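Fructokinase (Vibrio cholerae serotype O1, PDB 5EYN) catalyses the ATP-dependent phosphorylation of fructose, as a metal-binding sugar kinase of the PfkB (ribokinase-like) family. Local coordinates at residues Lys293-Cys298 with Leu318-Leu322; Ala46-Val50 with Asp266-Gly270; Pro258-Ala264 with Ala302-Ala308. All blocks are in the same frame, centred on the assembly; numbering follows the deposited sequence.

Contact 1: Lys293-Cys298 with Leu318-Leu322. With ADP (adenosine-5'-diphosphate), chain E.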
loop_
_atom_site.group_PDB
_atom_site.type_symbol
_atom_site.label_atom_id
_atom_site.label_comp_id
_atom_site.label_asym_id
_atom_site.label_seq_id
_atom_site.Cartn_x
_atom_site.Cartn_y
_atom_site.Cartn_z
ATOM N N LYS A 293 9.966 34.909 -1.763
ATOM C CA LYS A 293 10.765 34.931 -0.549
ATOM C C LYS A 293 10.107 34.066 0.528
ATOM O O LYS A 293 10.772 33.282 1.203
ATOM C CB LYS A 293 10.922 36.377 -0.067
ATOM C CG LYS A 293 11.641 36.549 1.254
ATOM C CD LYS A 293 11.799 38.041 1.617
ATOM C CE LYS A 293 12.615 38.229 2.897
ATOM N NZ LYS A 293 12.816 39.668 3.210
ATOM N N TRP A 294 8.798 34.209 0.691
ATOM C CA TRP A 294 8.057 33.344 1.602
ATOM C C TRP A 294 8.183 31.886 1.179
ATOM O O TRP A 294 8.395 31.005 2.013
ATOM C CB TRP A 294 6.577 33.728 1.633
ATOM C CG TRP A 294 6.248 34.900 2.526
ATOM C CD1 TRP A 294 6.854 36.132 2.542
ATOM C CD2 TRP A 294 5.236 34.942 3.536
ATOM N NE1 TRP A 294 6.275 36.931 3.501
ATOM C CE2 TRP A 294 5.281 36.223 4.125
ATOM C CE3 TRP A 294 4.288 34.025 3.993
ATOM C CZ2 TRP A 294 4.420 36.601 5.148
ATOM C CZ3 TRP A 294 3.442 34.393 5.014
ATOM C CH2 TRP A 294 3.508 35.673 5.576
ATOM N N ALA A 295 8.005 31.622 -0.115
ATOM C CA ALA A 295 8.095 30.269 -0.644
ATOM C C ALA A 295 9.426 29.607 -0.290
ATOM O O ALA A 295 9.474 28.456 0.155
ATOM C CB ALA A 295 7.909 30.299 -2.158
ATOM N N ASN A 296 10.519 30.340 -0.488
ATOM C CA ASN A 296 11.832 29.800 -0.167
ATOM C C ASN A 296 11.956 29.490 1.325
ATOM O O ASN A 296 12.527 28.472 1.693
ATOM C CB ASN A 296 12.928 30.774 -0.572
ATOM C CG ASN A 296 13.310 30.686 -2.031
ATOM O OD1 ASN A 296 13.228 29.632 -2.668
ATOM N ND2 ASN A 296 13.793 31.801 -2.556
ATOM N N GLY A 297 11.419 30.357 2.172
ATOM C CA GLY A 297 11.489 30.121 3.602
ATOM C C GLY A 297 10.694 28.912 4.030
ATOM O O GLY A 297 11.132 28.127 4.853
ATOM N N CYS A 298 9.519 28.737 3.434
ATOM C CA CYS A 298 8.705 27.571 3.695
ATOM C C CYS A 298 9.402 26.297 3.232
ATOM O O CYS A 298 9.394 25.297 3.936
ATOM C CB CYS A 298 7.351 27.708 3.010
ATOM S SG CYS A 298 6.268 28.965 3.720
ATOM N N LEU A 318 7.976 31.357 10.339
ATOM C CA LEU A 318 8.505 31.833 9.071
ATOM C C LEU A 318 9.150 33.205 9.207
ATOM O O LEU A 318 10.259 33.429 8.738
ATOM C CB LEU A 318 7.418 31.866 8.007
ATOM C CG LEU A 318 7.876 32.348 6.625
ATOM C CD1 LEU A 318 8.898 31.417 6.022
ATOM C CD2 LEU A 318 6.687 32.473 5.715
ATOM N N TYR A 319 8.458 34.127 9.859
ATOM C CA TYR A 319 9.026 35.444 10.076
ATOM C C TYR A 319 10.349 35.369 10.841
ATOM O O TYR A 319 11.304 36.058 10.503
ATOM C CB TYR A 319 8.030 36.350 10.807
ATOM C CG TYR A 319 7.003 37.013 9.918
ATOM C CD1 TYR A 319 7.389 37.837 8.872
ATOM C CD2 TYR A 319 5.636 36.852 10.149
ATOM C CE1 TYR A 319 6.445 38.474 8.071
ATOM C CE2 TYR A 319 4.686 37.489 9.351
ATOM C CZ TYR A 319 5.102 38.293 8.322
ATOM O OH TYR A 319 4.154 38.918 7.537
ATOM N N ALA A 320 10.415 34.518 11.857
ATOM C CA ALA A 320 11.640 34.372 12.638
ATOM C C ALA A 320 12.799 33.890 11.768
ATOM O O ALA A 320 13.935 34.346 11.896
ATOM C CB ALA A 320 11.402 33.419 13.789
ATOM N N PHE A 321 12.503 32.954 10.871
ATOM C CA PHE A 321 13.510 32.396 9.988
ATOM C C PHE A 321 13.975 33.386 8.926
ATOM O O PHE A 321 15.161 33.430 8.584
ATOM C CB PHE A 321 12.939 31.149 9.306
ATOM C CG PHE A 321 13.913 30.453 8.401
ATOM C CD1 PHE A 321 14.966 29.710 8.915
ATOM C CD2 PHE A 321 13.770 30.537 7.035
ATOM C CE1 PHE A 321 15.844 29.070 8.068
ATOM C CE2 PHE A 321 14.645 29.897 6.191
ATOM C CZ PHE A 321 15.677 29.162 6.702
ATOM N N LEU A 322 13.040 34.184 8.417
ATOM C CA LEU A 322 13.322 35.124 7.331
ATOM C C LEU A 322 14.109 36.329 7.812
ATOM O O LEU A 322 14.766 36.992 7.019
ATOM C CB LEU A 322 12.023 35.621 6.693
ATOM C CG LEU A 322 11.184 34.609 5.920
ATOM C CD1 LEU A 322 9.885 35.252 5.487
ATOM C CD2 LEU A 322 11.927 34.075 4.699
HETATM P PB ADP E . 10.837 18.836 -2.937
HETATM O O1B ADP E . 9.548 18.808 -2.158
HETATM O O2B ADP E . 10.624 18.298 -4.334
HETATM O O3B ADP E . 11.852 17.986 -2.213
HETATM P PA ADP E . 12.821 20.731 -3.418
HETATM O O1A ADP E . 13.682 19.845 -2.534
HETATM O O2A ADP E . 13.039 20.281 -4.845
HETATM O O3A ADP E . 11.346 20.343 -3.010
HETATM O "O5'" ADP E . 13.219 22.281 -3.327
HETATM C "C5'" ADP E . 12.259 23.276 -3.394
HETATM C "C4'" ADP E . 12.531 24.506 -2.560
HETATM O "O4'" ADP E . 12.790 24.138 -1.224
HETATM C "C3'" ADP E . 13.666 25.360 -3.004
HETATM O "O3'" ADP E . 13.272 26.247 -4.008
HETATM C "C2'" ADP E . 14.005 26.068 -1.756
HETATM O "O2'" ADP E . 13.132 27.090 -1.458
HETATM C "C1'" ADP E . 13.790 25.001 -0.758
HETATM N N9 ADP E . 14.957 24.218 -0.466
HETATM C C8 ADP E . 15.239 22.967 -0.876
HETATM N N7 ADP E . 16.398 22.573 -0.373
HETATM C C5 ADP E . 16.898 23.556 0.377
HETATM C C6 ADP E . 18.037 23.730 1.145
HETATM N N6 ADP E . 19.025 22.704 1.244
HETATM N N1 ADP E . 18.218 24.881 1.786
HETATM C C2 ADP E . 17.328 25.888 1.737
HETATM N N3 ADP E . 16.200 25.761 0.999
HETATM C C4 ADP E . 15.980 24.621 0.330
#
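Leu-318 and Tyr-319 meet the indole of Trp-294 in two different ways. Methyl CD2 of Leu-318 stands above the indole plane near its rim and comes 3.3 Å from CE3 of Trp-294. Tyr-319 instead receives the indole's edge on its own face: the six-membered ring of Trp-294 and the phenol ring form an offset edge-to-face pair, centroids 5.4 Å apart and planes at 81°. The hydroxyl of Tyr-319 lies in the indole plane at that edge, with OH 3.3 Å from CZ2 of Trp-294. The other methyl of Leu-318, CD1, turns to the backbone, 3.7 Å from C of Gly-297. Because CG of Leu-318 lies anti to the backbone N (chi1 -180°), its forked end can touch ring and helix backbone at once.

Gly-297 is where the two segments come nearest, its CA 6.5 Å from that of Leu-318. With no side chain on Gly-297, CD1 of Leu-318 and CD2 of Leu-322 both settle against its backbone. Leu-322 CD2 also lies 3.8 Å from O of Lys-293, and the ring of Phe-321 flanks the glycine CA. Segments 293-298, on helix 285-302, and 318-322, on the C-terminal helix 315-322, run at 98° to each other in this ribokinase-like fold, without a hydrogen bond between them. Further out, Arg-275 makes a cation-pi contact with Trp-294, and Lys-254 does the same with Phe-321. On the ADP side of helix 285-302, Asn-296 OD1 accepts a 2.8 Å hydrogen bond from the ribose O2' of ADP, while its ND2 is bonded to Val-251 O.

Contact 2: Ala46-Val50 with Asp266-Gly270; sequences APANV and DAFVG. With FRU (beta-D-fructofuranose), chain B; BEF (beryllium trifluoride ion), chain D; ADP (adenosine-5'-diphosphate), chain E.
Asn-49 and Val-50, near the start of helix 46-56, meet Asp-266 and Val-269, in the first turns of helix 264-278, in a buried helix-to-helix contact near the centre of the chain, whose N-terminal end opens on bound fructose. The axes of the two short segments approach to 8.5 Å and run at 44°. One polar bond joins them: Asn-49 ND2 donates to Asp-266 OD2 over 3.0 Å, almost straight at 177°. The carboxylate oxygen lies in the amide plane of Asn-49, and the donor reaches it on the anti side, somewhat out of the carboxylate plane. ND2 also donates to fructose O4 at 3.2 Å, so the amide spans protein and sugar.

Asp-266 belongs to the helix start that follows the glycine-rich anion-binding turn of PfkB kinases, and as in relatives it is probably the catalytic base. Its OD2 is 2.5 Å from fructose O6, the hydroxyl beside the beryllium trifluoride, while Asn-174 ND2 is hydrogen-bonded to its OD1. The backbone N of Asp-266 donates to F2 of the beryllium trifluoride at 3.1 Å. Ala-46 supplies its own N to fructose O1, and its CB lies beside both carboxylate oxygens of Asp-266.

Away from the sugar the chemistry turns apolar. Val-50 holds CG1 opposite its own N (chi1 177°), which brings that methyl to 3.9 Å from CG1 of Val-269 and close to CA of Gly-270; its CG2 lies against Asp-266 CB. His-140 of strand 138-142 touches both valines.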
loop_
_atom_site.group_PDB
_atom_site.type_symbol
_atom_site.label_atom_id
_atom_site.label_comp_id
_atom_site.label_asym_id
_atom_site.label_seq_id
_atom_site.Cartn_x
_atom_site.Cartn_y
_atom_site.Cartn_z
ATOM N N ALA A 46 0.984 15.689 -2.689
ATOM C CA ALA A 46 1.381 17.064 -2.972
ATOM C C ALA A 46 0.264 18.096 -2.808
ATOM O O ALA A 46 0.461 19.086 -2.124
ATOM C CB ALA A 46 2.028 17.188 -4.339
ATOM N N PRO A 47 -0.916 17.892 -3.423
ATOM C CA PRO A 47 -1.924 18.945 -3.231
ATOM C C PRO A 47 -2.421 19.050 -1.781
ATOM O O PRO A 47 -2.781 20.137 -1.329
ATOM C CB PRO A 47 -3.044 18.540 -4.192
ATOM C CG PRO A 47 -2.833 17.128 -4.460
ATOM C CD PRO A 47 -1.371 16.856 -4.366
ATOM N N ALA A 48 -2.434 17.939 -1.054
ATOM C CA ALA A 48 -2.792 17.987 0.369
ATOM C C ALA A 48 -1.736 18.764 1.157
ATOM O O ALA A 48 -2.056 19.574 2.032
ATOM C CB ALA A 48 -2.955 16.581 0.917
ATOM N N ASN A 49 -0.475 18.530 0.815
ATOM C CA ASN A 49 0.637 19.239 1.433
ATOM C C ASN A 49 0.500 20.723 1.205
ATOM O O ASN A 49 0.678 21.530 2.125
ATOM C CB ASN A 49 1.963 18.757 0.838
ATOM C CG ASN A 49 2.255 17.299 1.124
ATOM O OD1 ASN A 49 1.759 16.721 2.084
ATOM N ND2 ASN A 49 3.099 16.710 0.295
ATOM N N VAL A 50 0.190 21.122 -0.026
ATOM C CA VAL A 50 0.008 22.534 -0.327
ATOM C C VAL A 50 -1.154 23.130 0.474
ATOM O O VAL A 50 -1.061 24.247 1.014
ATOM C CB VAL A 50 -0.194 22.762 -1.836
ATOM C CG1 VAL A 50 -0.448 24.226 -2.108
ATOM C CG2 VAL A 50 1.039 22.299 -2.618
ATOM N N ASP A 266 6.361 21.394 -2.221
ATOM C CA ASP A 266 4.957 21.697 -1.947
ATOM C C ASP A 266 4.846 22.798 -0.900
ATOM O O ASP A 266 3.957 23.643 -0.968
ATOM C CB ASP A 266 4.209 20.459 -1.482
ATOM C CG ASP A 266 4.286 19.326 -2.473
ATOM O OD1 ASP A 266 4.332 19.612 -3.705
ATOM O OD2 ASP A 266 4.292 18.163 -2.007
ATOM N N ALA A 267 5.763 22.795 0.066
ATOM C CA ALA A 267 5.819 23.858 1.067
ATOM C C ALA A 267 6.092 25.191 0.371
ATOM O O ALA A 267 5.503 26.224 0.677
ATOM C CB ALA A 267 6.929 23.561 2.069
ATOM N N PHE A 268 7.022 25.150 -0.571
ATOM C CA PHE A 268 7.341 26.290 -1.421
ATOM C C PHE A 268 6.082 26.817 -2.116
ATOM O O PHE A 268 5.758 27.996 -2.025
ATOM C CB PHE A 268 8.402 25.866 -2.438
ATOM C CG PHE A 268 8.835 26.962 -3.377
ATOM C CD1 PHE A 268 10.008 27.678 -3.152
ATOM C CD2 PHE A 268 8.073 27.286 -4.482
ATOM C CE1 PHE A 268 10.405 28.681 -4.029
ATOM C CE2 PHE A 268 8.454 28.306 -5.342
ATOM C CZ PHE A 268 9.622 28.995 -5.124
ATOM N N VAL A 269 5.353 25.929 -2.779
ATOM C CA VAL A 269 4.144 26.344 -3.467
ATOM C C VAL A 269 3.136 26.907 -2.483
ATOM O O VAL A 269 2.455 27.897 -2.765
ATOM C CB VAL A 269 3.535 25.165 -4.251
ATOM C CG1 VAL A 269 2.144 25.500 -4.772
ATOM C CG2 VAL A 269 4.460 24.791 -5.366
ATOM N N GLY A 270 3.019 26.279 -1.320
ATOM C CA GLY A 270 2.110 26.781 -0.305
ATOM C C GLY A 270 2.395 28.206 0.124
ATOM O O GLY A 270 1.485 29.028 0.226
HETATM C C1 FRU B . 2.798 12.365 -4.532
HETATM C C2 FRU B . 3.976 12.567 -3.589
HETATM C C3 FRU B . 3.753 12.232 -2.129
HETATM C C4 FRU B . 4.518 13.270 -1.376
HETATM C C5 FRU B . 4.484 14.417 -2.323
HETATM C C6 FRU B . 5.703 15.304 -2.268
HETATM O O1 FRU B . 1.766 13.259 -4.253
HETATM O O2 FRU B . 5.015 11.779 -4.083
HETATM O O3 FRU B . 4.152 10.910 -1.922
HETATM O O4 FRU B . 3.935 13.634 -0.171
HETATM O O5 FRU B . 4.321 13.916 -3.639
HETATM O O6 FRU B . 5.620 16.355 -3.199
HETATM BE BE BEF D . 8.654 17.864 -3.440
HETATM F F1 BEF D . 9.399 16.833 -2.568
HETATM F F2 BEF D . 7.398 18.472 -2.746
HETATM F F3 BEF D . 8.039 17.210 -4.660
HETATM P PB ADP E . 10.837 18.836 -2.937
HETATM O O1B ADP E . 9.548 18.808 -2.158
HETATM O O2B ADP E . 10.624 18.298 -4.334
HETATM O O3B ADP E . 11.852 17.986 -2.213
HETATM P PA ADP E . 12.821 20.731 -3.418
HETATM O O1A ADP E . 13.682 19.845 -2.534
HETATM O O2A ADP E . 13.039 20.281 -4.845
HETATM O O3A ADP E . 11.346 20.343 -3.010
HETATM O "O5'" ADP E . 13.219 22.281 -3.327
HETATM C "C5'" ADP E . 12.259 23.276 -3.394
HETATM C "C4'" ADP E . 12.531 24.506 -2.560
HETATM O "O4'" ADP E . 12.790 24.138 -1.224
HETATM C "C3'" ADP E . 13.666 25.360 -3.004
HETATM O "O3'" ADP E . 13.272 26.247 -4.008
HETATM C "C2'" ADP E . 14.005 26.068 -1.756
HETATM O "O2'" ADP E . 13.132 27.090 -1.458
HETATM C "C1'" ADP E . 13.790 25.001 -0.758
HETATM N N9 ADP E . 14.957 24.218 -0.466
HETATM C C8 ADP E . 15.239 22.967 -0.876
HETATM N N7 ADP E . 16.398 22.573 -0.373
HETATM C C5 ADP E . 16.898 23.556 0.377
HETATM C C6 ADP E . 18.037 23.730 1.145
HETATM N N6 ADP E . 19.025 22.704 1.244
HETATM N N1 ADP E . 18.218 24.881 1.786
HETATM C C2 ADP E . 17.328 25.888 1.737
HETATM N N3 ADP E . 16.200 25.761 0.999
HETATM C C4 ADP E . 15.980 24.621 0.330
#

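Contact 3: Pro258-Ala264 with Ala302-Ala308. With NA (sodium ion), chain F; ADP (adenosine-5'-diphosphate), chain E; BEF (beryllium trifluoride ion), chain D; FRU (beta-D-fructofuranose), chain B.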
loop_
_atom_site.group_PDB
_atom_site.type_symbol
_atom_site.label_atom_id
_atom_site.label_comp_id
_atom_site.label_asym_id
_atom_site.label_seq_id
_atom_site.Cartn_x
_atom_site.Cartn_y
_atom_site.Cartn_z
ATOM N N PRO A 258 19.037 19.733 4.887
ATOM C CA PRO A 258 17.745 19.069 5.025
ATOM C C PRO A 258 17.826 17.791 5.826
ATOM O O PRO A 258 18.765 17.007 5.686
ATOM C CB PRO A 258 17.350 18.766 3.579
ATOM C CG PRO A 258 18.620 18.787 2.829
ATOM C CD PRO A 258 19.476 19.796 3.487
ATOM N N ILE A 259 16.804 17.583 6.637
ATOM C CA ILE A 259 16.616 16.325 7.322
ATOM C C ILE A 259 15.731 15.416 6.471
ATOM O O ILE A 259 15.984 14.229 6.351
ATOM C CB ILE A 259 16.026 16.581 8.714
ATOM C CG1 ILE A 259 17.136 17.153 9.617
ATOM C CG2 ILE A 259 15.420 15.306 9.287
ATOM C CD1 ILE A 259 16.648 17.832 10.830
ATOM N N ASP A 260 14.701 15.993 5.854
ATOM C CA ASP A 260 13.830 15.257 4.929
ATOM C C ASP A 260 13.355 16.233 3.867
ATOM O O ASP A 260 12.683 17.224 4.174
ATOM C CB ASP A 260 12.645 14.649 5.676
ATOM C CG ASP A 260 11.699 13.890 4.774
ATOM O OD1 ASP A 260 12.079 13.602 3.620
ATOM O OD2 ASP A 260 10.578 13.571 5.223
ATOM N N THR A 261 13.729 15.984 2.620
ATOM C CA THR A 261 13.314 16.877 1.551
ATOM C C THR A 261 11.904 16.591 1.050
ATOM O O THR A 261 11.416 17.318 0.192
ATOM C CB THR A 261 14.271 16.806 0.343
ATOM O OG1 THR A 261 14.362 15.454 -0.120
ATOM C CG2 THR A 261 15.646 17.314 0.738
ATOM N N THR A 262 11.259 15.534 1.542
ATOM C CA THR A 262 9.937 15.150 1.032
ATOM C C THR A 262 8.985 16.327 1.116
ATOM O O THR A 262 8.760 16.874 2.197
ATOM C CB THR A 262 9.334 13.999 1.860
ATOM O OG1 THR A 262 10.191 12.853 1.819
ATOM C CG2 THR A 262 7.974 13.576 1.329
ATOM N N GLY A 263 8.401 16.705 -0.012
ATOM C CA GLY A 263 7.439 17.780 0.006
ATOM C C GLY A 263 7.967 19.207 0.169
ATOM O O GLY A 263 7.155 20.117 0.306
ATOM N N ALA A 264 9.288 19.418 0.181
ATOM C CA ALA A 264 9.824 20.779 0.260
ATOM C C ALA A 264 9.256 21.657 -0.858
ATOM O O ALA A 264 8.948 22.833 -0.684
ATOM C CB ALA A 264 11.339 20.775 0.187
ATOM N N ALA A 302 10.423 23.371 5.779
ATOM C CA ALA A 302 9.745 22.094 5.632
ATOM C C ALA A 302 10.685 20.920 5.746
ATOM O O ALA A 302 10.269 19.831 6.114
ATOM C CB ALA A 302 9.031 22.038 4.281
ATOM N N THR A 303 11.958 21.144 5.443
ATOM C CA THR A 303 12.925 20.052 5.425
ATOM C C THR A 303 13.430 19.669 6.821
ATOM O O THR A 303 14.181 18.709 6.942
ATOM C CB THR A 303 14.192 20.382 4.604
ATOM O OG1 THR A 303 14.973 21.391 5.276
ATOM C CG2 THR A 303 13.842 20.791 3.175
ATOM N N THR A 304 13.030 20.402 7.859
ATOM C CA THR A 304 13.621 20.224 9.186
ATOM C C THR A 304 13.055 19.030 9.942
ATOM O O THR A 304 13.626 18.621 10.950
ATOM C CB THR A 304 13.437 21.483 10.029
ATOM O OG1 THR A 304 12.046 21.812 10.140
ATOM C CG2 THR A 304 14.209 22.657 9.447
ATOM N N GLN A 305 11.964 18.440 9.468
ATOM C CA GLN A 305 11.411 17.239 10.075
ATOM C C GLN A 305 10.906 16.274 8.994
ATOM O O GLN A 305 10.523 16.684 7.881
ATOM C CB GLN A 305 10.248 17.556 10.998
ATOM C CG GLN A 305 10.640 18.303 12.265
ATOM C CD GLN A 305 9.467 18.432 13.204
ATOM O OE1 GLN A 305 8.879 19.491 13.332
ATOM N NE2 GLN A 305 9.115 17.342 13.847
ATOM N N LYS A 306 10.926 14.996 9.332
ATOM C CA LYS A 306 10.396 13.950 8.472
ATOM C C LYS A 306 8.900 14.133 8.307
ATOM O O LYS A 306 8.168 14.477 9.224
ATOM C CB LYS A 306 10.683 12.578 9.076
ATOM C CG LYS A 306 12.126 12.147 8.933
ATOM C CD LYS A 306 12.367 10.738 9.479
ATOM C CE LYS A 306 13.808 10.332 9.343
ATOM N NZ LYS A 306 13.999 8.929 9.773
ATOM N N GLY A 307 8.448 13.886 7.080
ATOM C CA GLY A 307 7.048 14.017 6.697
ATOM C C GLY A 307 6.884 15.320 5.949
ATOM O O GLY A 307 7.441 16.344 6.320
ATOM N N ALA A 308 6.123 15.291 4.862
ATOM C CA ALA A 308 5.903 16.489 4.056
ATOM C C ALA A 308 5.243 17.610 4.841
ATOM O O ALA A 308 5.515 18.773 4.592
ATOM C CB ALA A 308 5.058 16.154 2.840
HETATM NA NA NA F . 9.089 17.631 6.461
HETATM P PB ADP E . 10.837 18.836 -2.937
HETATM O O1B ADP E . 9.548 18.808 -2.158
HETATM O O2B ADP E . 10.624 18.298 -4.334
HETATM O O3B ADP E . 11.852 17.986 -2.213
HETATM P PA ADP E . 12.821 20.731 -3.418
HETATM O O1A ADP E . 13.682 19.845 -2.534
HETATM O O2A ADP E . 13.039 20.281 -4.845
HETATM O O3A ADP E . 11.346 20.343 -3.010
HETATM O "O5'" ADP E . 13.219 22.281 -3.327
HETATM C "C5'" ADP E . 12.259 23.276 -3.394
HETATM C "C4'" ADP E . 12.531 24.506 -2.560
HETATM O "O4'" ADP E . 12.790 24.138 -1.224
HETATM C "C3'" ADP E . 13.666 25.360 -3.004
HETATM O "O3'" ADP E . 13.272 26.247 -4.008
HETATM C "C2'" ADP E . 14.005 26.068 -1.756
HETATM O "O2'" ADP E . 13.132 27.090 -1.458
HETATM C "C1'" ADP E . 13.790 25.001 -0.758
HETATM N N9 ADP E . 14.957 24.218 -0.466
HETATM C C8 ADP E . 15.239 22.967 -0.876
HETATM N N7 ADP E . 16.398 22.573 -0.373
HETATM C C5 ADP E . 16.898 23.556 0.377
HETATM C C6 ADP E . 18.037 23.730 1.145
HETATM N N6 ADP E . 19.025 22.704 1.244
HETATM N N1 ADP E . 18.218 24.881 1.786
HETATM C C2 ADP E . 17.328 25.888 1.737
HETATM N N3 ADP E . 16.200 25.761 0.999
HETATM C C4 ADP E . 15.980 24.621 0.330
HETATM BE BE BEF D . 8.654 17.864 -3.440
HETATM F F1 BEF D . 9.399 16.833 -2.568
HETATM F F2 BEF D . 7.398 18.472 -2.746
HETATM F F3 BEF D . 8.039 17.210 -4.660
HETATM C C1 FRU B . 2.798 12.365 -4.532
HETATM C C2 FRU B . 3.976 12.567 -3.589
HETATM C C3 FRU B . 3.753 12.232 -2.129
HETATM C C4 FRU B . 4.518 13.270 -1.376
HETATM C C5 FRU B . 4.484 14.417 -2.323
HETATM C C6 FRU B . 5.703 15.304 -2.268
HETATM O O1 FRU B . 1.766 13.259 -4.253
HETATM O O2 FRU B . 5.015 11.779 -4.083
HETATM O O3 FRU B . 4.152 10.910 -1.922
HETATM O O4 FRU B . 3.935 13.634 -0.171
HETATM O O5 FRU B . 4.321 13.916 -3.639
HETATM O O6 FRU B . 5.620 16.355 -3.199
HETATM O O HOH W 1 10.032 17.020 4.821
HETATM O O HOH W 2 4.959 19.825 2.048
HETATM O O HOH W 3 7.548 19.405 6.673
#
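Asp-260 uses both oxygens of its carboxylate, OD2 to reach Gly-307 across the contact and OD1 to hold its own loop. OD2 takes the backbone N-H of Gly-307 at 2.8 Å, met nearly along the C-O bond. N of Thr-262 reaches OD1 from above the carboxylate plane, closing an Asx turn, and the hydroxyl of Thr-262 donates to the syn lone pair of Asp-260 OD1. Three bonds therefore fix the rotation of this buried group, chi1 (179°) carrying it away from its own N.

Thr-303 O is gripped twice, by Ile-259 N at 2.9 Å and Asp-260 N at 3.0 Å, which approach from opposite faces of its carbonyl plane. A sodium ion gathers the carbonyl oxygens of Ala-302, Gln-305 and Gly-307, with two waters, and so probably stiffens the 302-308 loop. One of those waters donates to O of both Asp-260 and Thr-262, linking the metal to the facing loop.

The turn held in this way, a type II beta turn from Thr-261 to Ala-264, forms the anion-binding loop of the PfkB family at the start of helix 264-278. Gly-263 takes the N-cap place with positive phi, and its N donates to F1 of beryllium trifluoride at 2.7 Å.

Around this polar frame small side chains fill in. Thr-303 CB meets Pro-258 CB at 3.7 Å, its CG2 reaches Ala-264 CB, and Ala-308 CB lies 4.0 Å from Gly-263 CA. Lys-306 leads away, its NZ hydrogen-bonded to Pro-33 O and salt-bridged to Asp-34.

How the contacts relate
Contact 2 is fully buried near the middle of the chain, whereas contacts 1 and 3 are both partly buried and lie farther out. Helix 264-278 enters contact 2 just after the loop of contact 3 ends, and helix 285-302 supplies contact 1 before running into the other loop of contact 3. Direct touches join the neighbours: Ala-295 packs on Phe-268 between contacts 1 and 2, and Ala-267 on Ala-302 between contacts 2 and 3. Their chemistry differs with place: apolar and aromatic in contact 1, whose helix turns Asn-296 to the ADP ribose on another side; mixed at fructose in contact 2; backbone bonds, the Asp-260 carboxylate and sodium behind the anion-binding turn in contact 3.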